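Hypothetical protein Atu2299 (Agrobacterium tumefaciens, PDB 2HLY) is of unknown function, although its family belongs to the clan of papain-like (CA) peptidases, a kinship that does not by itself establish protease activity. Local coordinates at residues F41-Y50 with M165-K175. Numbering follows the deposited sequence.
Sequences FGAFILQQHY and MASVAANWFRK
Helix-helix packing that ends in two side-chain-to-carbonyl hydrogen bonds joins Phe41-Tyr50, on helix 31-50, to Met165-Lys175, where helix 160-172 gives way to loop; the axes of the two helical segments cross at -48°, 9.3 Å apart at their closest. Ala166 sets CB over a face of the Phe41 ring in a CH-pi contact, while Met165 brings CE to 3.7 Å from Phe41 CE2. The Phe44 ring turns its edge to Ala166 O and rests CE2 3.6 Å from Ala170 CB. Further along, Ile45 CG2 lies over a face of Phe173, whose edge in turn meets the face of His49 in a T-shaped stack, planes at 90°. With CG anti to its carbonyl carbon (chi1 -71°), His49 reaches over to the other segment, and NE2 donates to Ala170 O at 2.8 Å, nearly straight and on a carbonyl lone pair. Lys175, extended beyond CG, runs opposite to Tyr50, with CE over one face of its ring, toward the rim; NZ forms a cation-pi contact 4.2 Å from the ring centroid and donates a hydrogen bond to His49 O at 3.1 Å, tilted from the carbonyl plane. Bond and stack together fix the imidazole's rotation, and two backbone carbonyls, one from each segment, gain side-chain donors.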
ATOM      1  N   PHE A  41      -6.726   3.256  -1.311  1.00  9.16           N
ATOM      2  CA  PHE A  41      -7.681   2.489  -0.495  1.00  9.49           C
ATOM      3  C   PHE A  41      -7.237   2.443   0.978  1.00  9.11           C
ATOM      4  O   PHE A  41      -8.075   2.528   1.899  1.00  9.56           O
ATOM      5  CB  PHE A  41      -7.857   1.063  -1.028  1.00  9.71           C
ATOM      6  CG  PHE A  41      -8.676   0.963  -2.298  1.00  9.59           C
ATOM      7  CD1 PHE A  41      -8.706   1.989  -3.242  1.00 11.44           C
ATOM      8  CD2 PHE A  41      -9.415  -0.188  -2.544  1.00 12.33           C
ATOM      9  CE1 PHE A  41      -9.468   1.863  -4.418  1.00 11.22           C
ATOM     10  CE2 PHE A  41     -10.165  -0.314  -3.702  1.00 13.35           C
ATOM     11  CZ  PHE A  41     -10.175   0.714  -4.648  1.00 11.14           C
ATOM     12  N   GLY A  42      -5.928   2.280   1.208  1.00  9.29           N
ATOM     13  CA  GLY A  42      -5.386   2.329   2.576  1.00  9.31           C
ATOM     14  C   GLY A  42      -5.679   3.657   3.259  1.00  9.17           C
ATOM     15  O   GLY A  42      -6.173   3.697   4.392  1.00 10.39           O
ATOM     16  N   ALA A  43      -5.394   4.750   2.559  1.00  8.50           N
ATOM     17  CA  ALA A  43      -5.685   6.086   3.073  1.00  9.20           C
ATOM     18  C   ALA A  43      -7.171   6.247   3.397  1.00  9.30           C
ATOM     19  O   ALA A  43      -7.528   6.798   4.442  1.00 10.16           O
ATOM     20  CB  ALA A  43      -5.231   7.138   2.085  1.00  9.40           C
ATOM     21  N   PHE A  44      -8.029   5.735   2.519  1.00  9.40           N
ATOM     22  CA  PHE A  44      -9.477   5.849   2.736  1.00  9.74           C
ATOM     23  C   PHE A  44      -9.892   5.096   3.996  1.00  9.95           C
ATOM     24  O   PHE A  44     -10.657   5.603   4.827  1.00  9.80           O
ATOM     25  CB  PHE A  44     -10.227   5.325   1.517  1.00  9.55           C
ATOM     26  CG  PHE A  44     -11.723   5.510   1.597  1.00  9.23           C
ATOM     27  CD1 PHE A  44     -12.281   6.773   1.822  1.00 12.94           C
ATOM     28  CD2 PHE A  44     -12.572   4.420   1.413  1.00 10.22           C
ATOM     29  CE1 PHE A  44     -13.684   6.931   1.895  1.00 11.48           C
ATOM     30  CE2 PHE A  44     -13.960   4.577   1.484  1.00 10.83           C
ATOM     31  CZ  PHE A  44     -14.506   5.822   1.721  1.00 10.92           C
ATOM     32  N   ILE A  45      -9.374   3.883   4.147  1.00  9.82           N
ATOM     33  CA  ILE A  45      -9.678   3.091   5.323  1.00  9.89           C
ATOM     34  C   ILE A  45      -9.174   3.805   6.590  1.00 10.25           C
ATOM     35  O   ILE A  45      -9.872   3.865   7.611  1.00 10.88           O
ATOM     36  CB  ILE A  45      -9.083   1.674   5.194  1.00 10.39           C
ATOM     37  CG1 ILE A  45      -9.851   0.907   4.113  1.00 10.82           C
ATOM     38  CG2 ILE A  45      -9.077   0.960   6.560  1.00 11.88           C
ATOM     39  CD1 ILE A  45      -9.189  -0.440   3.664  1.00 10.48           C
ATOM     40  N   LEU A  46      -7.974   4.384   6.527  1.00  9.84           N
ATOM     41  CA  LEU A  46      -7.472   5.120   7.683  1.00 10.39           C
ATOM     42  C   LEU A  46      -8.347   6.322   8.031  1.00 10.74           C
ATOM     43  O   LEU A  46      -8.627   6.569   9.204  1.00 10.61           O
ATOM     44  CB  LEU A  46      -6.031   5.569   7.460  1.00 10.28           C
ATOM     45  CG  LEU A  46      -5.010   4.437   7.400  1.00 10.42           C
ATOM     46  CD1 LEU A  46      -3.656   5.031   7.023  1.00 11.02           C
ATOM     47  CD2 LEU A  46      -4.932   3.688   8.734  1.00 11.49           C
ATOM     48  N   GLN A  47      -8.746   7.075   7.011  1.00 10.58           N
ATOM     49  CA  GLN A  47      -9.643   8.211   7.215  1.00 11.36           C
ATOM     50  C   GLN A  47     -10.945   7.764   7.882  1.00 12.25           C
ATOM     51  O   GLN A  47     -11.398   8.372   8.857  1.00 12.97           O
ATOM     52  CB  GLN A  47      -9.959   8.858   5.882  1.00 11.95           C
ATOM     53  CG  GLN A  47      -8.796   9.646   5.328  1.00 12.69           C
ATOM     54  CD  GLN A  47      -8.977   9.950   3.857  1.00 18.16           C
ATOM     55  OE1 GLN A  47     -10.089   9.855   3.314  1.00 20.53           O
ATOM     56  NE2 GLN A  47      -7.888  10.310   3.197  1.00 18.08           N
ATOM     57  N   GLN A  48     -11.531   6.692   7.358  1.00 11.66           N
ATOM     58  CA  GLN A  48     -12.871   6.251   7.774  1.00 12.08           C
ATOM     59  C   GLN A  48     -12.902   5.533   9.115  1.00 12.16           C
ATOM     60  O   GLN A  48     -13.866   5.690   9.878  1.00 13.07           O
ATOM     61  CB  GLN A  48     -13.507   5.368   6.685  1.00 11.86           C
ATOM     62  CG  GLN A  48     -13.881   6.116   5.421  1.00 12.57           C
ATOM     63  CD  GLN A  48     -14.986   7.122   5.672  1.00 12.70           C
ATOM     64  OE1 GLN A  48     -15.945   6.831   6.381  1.00 14.55           O
ATOM     65  NE2 GLN A  48     -14.840   8.326   5.114  1.00 16.49           N
ATOM     66  N   HIS A  49     -11.866   4.745   9.403  1.00 11.24           N
ATOM     67  CA  HIS A  49     -11.817   3.931  10.630  1.00 11.13           C
ATOM     68  C   HIS A  49     -10.952   4.463  11.767  1.00 12.28           C
ATOM     69  O   HIS A  49     -11.178   4.092  12.931  1.00 12.84           O
ATOM     70  CB  HIS A  49     -11.361   2.517  10.296  1.00 11.17           C
ATOM     71  CG  HIS A  49     -12.380   1.725   9.552  1.00 11.01           C
ATOM     72  ND1 HIS A  49     -13.254   0.865  10.182  1.00 11.54           N
ATOM     73  CD2 HIS A  49     -12.676   1.670   8.233  1.00  9.23           C
ATOM     74  CE1 HIS A  49     -14.022   0.288   9.273  1.00 12.16           C
ATOM     75  NE2 HIS A  49     -13.696   0.765   8.085  1.00 10.58           N
ATOM     76  N   TYR A  50      -9.964   5.292  11.436  1.00 11.79           N
ATOM     77  CA  TYR A  50      -8.999   5.799  12.431  1.00 12.75           C
ATOM     78  C   TYR A  50      -9.076   7.310  12.624  1.00 13.49           C
ATOM     79  O   TYR A  50      -8.452   7.856  13.547  1.00 15.04           O
ATOM     80  CB  TYR A  50      -7.561   5.392  12.053  1.00 12.13           C
ATOM     81  CG  TYR A  50      -7.311   3.914  12.165  1.00 11.89           C
ATOM     82  CD1 TYR A  50      -6.665   3.385  13.286  1.00 11.76           C
ATOM     83  CD2 TYR A  50      -7.737   3.031  11.167  1.00 11.12           C
ATOM     84  CE1 TYR A  50      -6.449   2.015  13.419  1.00 12.45           C
ATOM     85  CE2 TYR A  50      -7.516   1.679  11.280  1.00 10.80           C
ATOM     86  CZ  TYR A  50      -6.865   1.164  12.408  1.00 11.23           C
ATOM     87  OH  TYR A  50      -6.661  -0.194  12.512  1.00 12.21           O
ATOM     88  N   MET A 165     -15.219   0.062  -5.421  1.00 14.07           N
ATOM     89  CA  MET A 165     -14.325  -0.893  -4.759  1.00 15.76           C
ATOM     90  C   MET A 165     -13.817  -0.319  -3.435  1.00 13.17           C
ATOM     91  O   MET A 165     -13.677  -1.052  -2.462  1.00 12.06           O
ATOM     92  CB  MET A 165     -13.143  -1.300  -5.652  1.00 15.55           C
ATOM     93  CG  MET A 165     -13.490  -2.253  -6.784  1.00 17.98           C
ATOM     94  SD  MET A 165     -12.151  -3.436  -7.197  1.00 26.05           S
ATOM     95  CE  MET A 165     -10.708  -2.644  -6.508  1.00 22.71           C
ATOM     96  N   ALA A 166     -13.548   0.987  -3.399  1.00 11.58           N
ATOM     97  CA  ALA A 166     -13.091   1.630  -2.153  1.00 11.68           C
ATOM     98  C   ALA A 166     -14.152   1.526  -1.057  1.00 11.35           C
ATOM     99  O   ALA A 166     -13.846   1.298   0.134  1.00 11.06           O
ATOM    100  CB  ALA A 166     -12.759   3.078  -2.402  1.00 11.70           C
ATOM    101  N   SER A 167     -15.404   1.726  -1.459  1.00 11.17           N
ATOM    102  CA  SER A 167     -16.517   1.578  -0.528  1.00 11.40           C
ATOM    103  C   SER A 167     -16.527   0.155   0.037  1.00 10.72           C
ATOM    104  O   SER A 167     -16.638  -0.040   1.248  1.00 11.24           O
ATOM    105  CB  SER A 167     -17.840   1.907  -1.223  1.00 11.82           C
ATOM    106  OG  SER A 167     -18.948   1.678  -0.357  1.00 13.41           O
ATOM    107  N   VAL A 168     -16.373  -0.835  -0.841  1.00 10.81           N
ATOM    108  CA  VAL A 168     -16.359  -2.230  -0.394  1.00 10.93           C
ATOM    109  C   VAL A 168     -15.221  -2.457   0.608  1.00 10.90           C
ATOM    110  O   VAL A 168     -15.428  -3.075   1.663  1.00 10.89           O
ATOM    111  CB  VAL A 168     -16.269  -3.223  -1.584  1.00 11.42           C
ATOM    112  CG1 VAL A 168     -16.088  -4.665  -1.084  1.00 12.00           C
ATOM    113  CG2 VAL A 168     -17.521  -3.092  -2.468  1.00 13.07           C
ATOM    114  N   ALA A 169     -14.043  -1.922   0.282  1.00 10.10           N
ATOM    115  CA  ALA A 169     -12.865  -2.038   1.142  1.00 10.10           C
ATOM    116  C   ALA A 169     -13.134  -1.489   2.539  1.00 10.31           C
ATOM    117  O   ALA A 169     -12.856  -2.150   3.539  1.00 10.75           O
ATOM    118  CB  ALA A 169     -11.672  -1.337   0.527  1.00 10.25           C
ATOM    119  N   ALA A 170     -13.675  -0.272   2.603  1.00  9.72           N
ATOM    120  CA  ALA A 170     -13.931   0.363   3.904  1.00 10.43           C
ATOM    121  C   ALA A 170     -14.989  -0.389   4.698  1.00 10.38           C
ATOM    122  O   ALA A 170     -14.987  -0.388   5.927  1.00 11.34           O
ATOM    123  CB  ALA A 170     -14.332   1.814   3.722  1.00 10.38           C
ATOM    124  N   ASN A 171     -15.905  -1.028   3.991  1.00 10.39           N
ATOM    125  CA  ASN A 171     -16.979  -1.747   4.668  1.00 12.39           C
ATOM    126  C   ASN A 171     -16.629  -3.185   5.061  1.00 12.24           C
ATOM    127  O   ASN A 171     -17.229  -3.739   5.999  1.00 13.49           O
ATOM    128  CB  ASN A 171     -18.248  -1.625   3.850  1.00 12.81           C
ATOM    129  CG  ASN A 171     -18.912  -0.282   4.069  1.00 16.67           C
ATOM    130  OD1 ASN A 171     -19.403  -0.001   5.157  1.00 19.99           O
ATOM    131  ND2 ASN A 171     -18.896   0.563   3.058  1.00 18.32           N
ATOM    132  N   TRP A 172     -15.643  -3.764   4.378  1.00 11.74           N
ATOM    133  CA  TRP A 172     -15.129  -5.107   4.676  1.00 11.92           C
ATOM    134  C   TRP A 172     -14.209  -5.066   5.908  1.00 11.48           C
ATOM    135  O   TRP A 172     -14.310  -5.911   6.808  1.00 11.74           O
ATOM    136  CB  TRP A 172     -14.324  -5.632   3.492  1.00 12.08           C
ATOM    137  CG  TRP A 172     -14.255  -7.144   3.378  1.00 12.76           C
ATOM    138  CD1 TRP A 172     -14.540  -8.083   4.347  1.00 14.21           C
ATOM    139  CD2 TRP A 172     -13.842  -7.867   2.222  1.00 12.71           C
ATOM    140  NE1 TRP A 172     -14.363  -9.361   3.828  1.00 13.58           N
ATOM    141  CE2 TRP A 172     -13.916  -9.252   2.536  1.00 13.32           C
ATOM    142  CE3 TRP A 172     -13.424  -7.480   0.936  1.00 13.33           C
ATOM    143  CZ2 TRP A 172     -13.601 -10.247   1.602  1.00 13.30           C
ATOM    144  CZ3 TRP A 172     -13.098  -8.466   0.010  1.00 14.27           C
ATOM    145  CH2 TRP A 172     -13.182  -9.842   0.356  1.00 14.14           C
ATOM    146  N   PHE A 173     -13.293  -4.097   5.924  1.00 10.57           N
ATOM    147  CA  PHE A 173     -12.344  -3.965   7.026  1.00 10.93           C
ATOM    148  C   PHE A 173     -13.037  -3.743   8.368  1.00 11.42           C
ATOM    149  O   PHE A 173     -13.932  -2.914   8.460  1.00 11.35           O
ATOM    150  CB  PHE A 173     -11.368  -2.808   6.762  1.00 10.73           C
ATOM    151  CG  PHE A 173     -10.483  -2.506   7.942  1.00 10.64           C
ATOM    152  CD1 PHE A 173      -9.389  -3.331   8.230  1.00  9.91           C
ATOM    153  CD2 PHE A 173     -10.781  -1.454   8.805  1.00 10.76           C
ATOM    154  CE1 PHE A 173      -8.584  -3.068   9.331  1.00  9.16           C
ATOM    155  CE2 PHE A 173      -9.992  -1.190   9.919  1.00  9.20           C
ATOM    156  CZ  PHE A 173      -8.882  -2.001  10.187  1.00  8.99           C
ATOM    157  N   ARG A 174     -12.594  -4.483   9.389  1.00 11.66           N
ATOM    158  CA  ARG A 174     -12.987  -4.275  10.789  1.00 12.41           C
ATOM    159  C   ARG A 174     -11.717  -4.377  11.614  1.00 11.70           C
ATOM    160  O   ARG A 174     -10.838  -5.192  11.297  1.00 11.60           O
ATOM    161  CB  ARG A 174     -13.973  -5.351  11.265  1.00 12.74           C
ATOM    162  CG  ARG A 174     -15.301  -5.341  10.538  1.00 14.32           C
ATOM    163  CD  ARG A 174     -16.178  -6.528  10.889  1.00 15.53           C
ATOM    164  NE  ARG A 174     -17.307  -6.517   9.963  1.00 20.63           N
ATOM    165  CZ  ARG A 174     -18.522  -6.052  10.250  1.00 21.89           C
ATOM    166  NH1 ARG A 174     -19.468  -6.072   9.317  1.00 24.34           N
ATOM    167  NH2 ARG A 174     -18.805  -5.601  11.467  1.00 24.37           N
ATOM    168  N   LYS A 175     -11.620  -3.577  12.669  1.00 11.17           N
ATOM    169  CA  LYS A 175     -10.450  -3.696  13.551  1.00 12.20           C
ATOM    170  C   LYS A 175     -10.508  -5.020  14.310  1.00 12.79           C
ATOM    171  O   LYS A 175     -11.583  -5.491  14.694  1.00 13.53           O
ATOM    172  CB  LYS A 175     -10.359  -2.531  14.532  1.00 12.61           C
ATOM    173  CG  LYS A 175     -10.116  -1.199  13.866  1.00 13.15           C
ATOM    174  CD  LYS A 175     -10.096  -0.072  14.870  1.00 12.95           C
ATOM    175  CE  LYS A 175     -10.127   1.279  14.196  1.00 14.49           C
ATOM    176  NZ  LYS A 175     -10.069   2.367  15.192  1.00 14.47           N
TER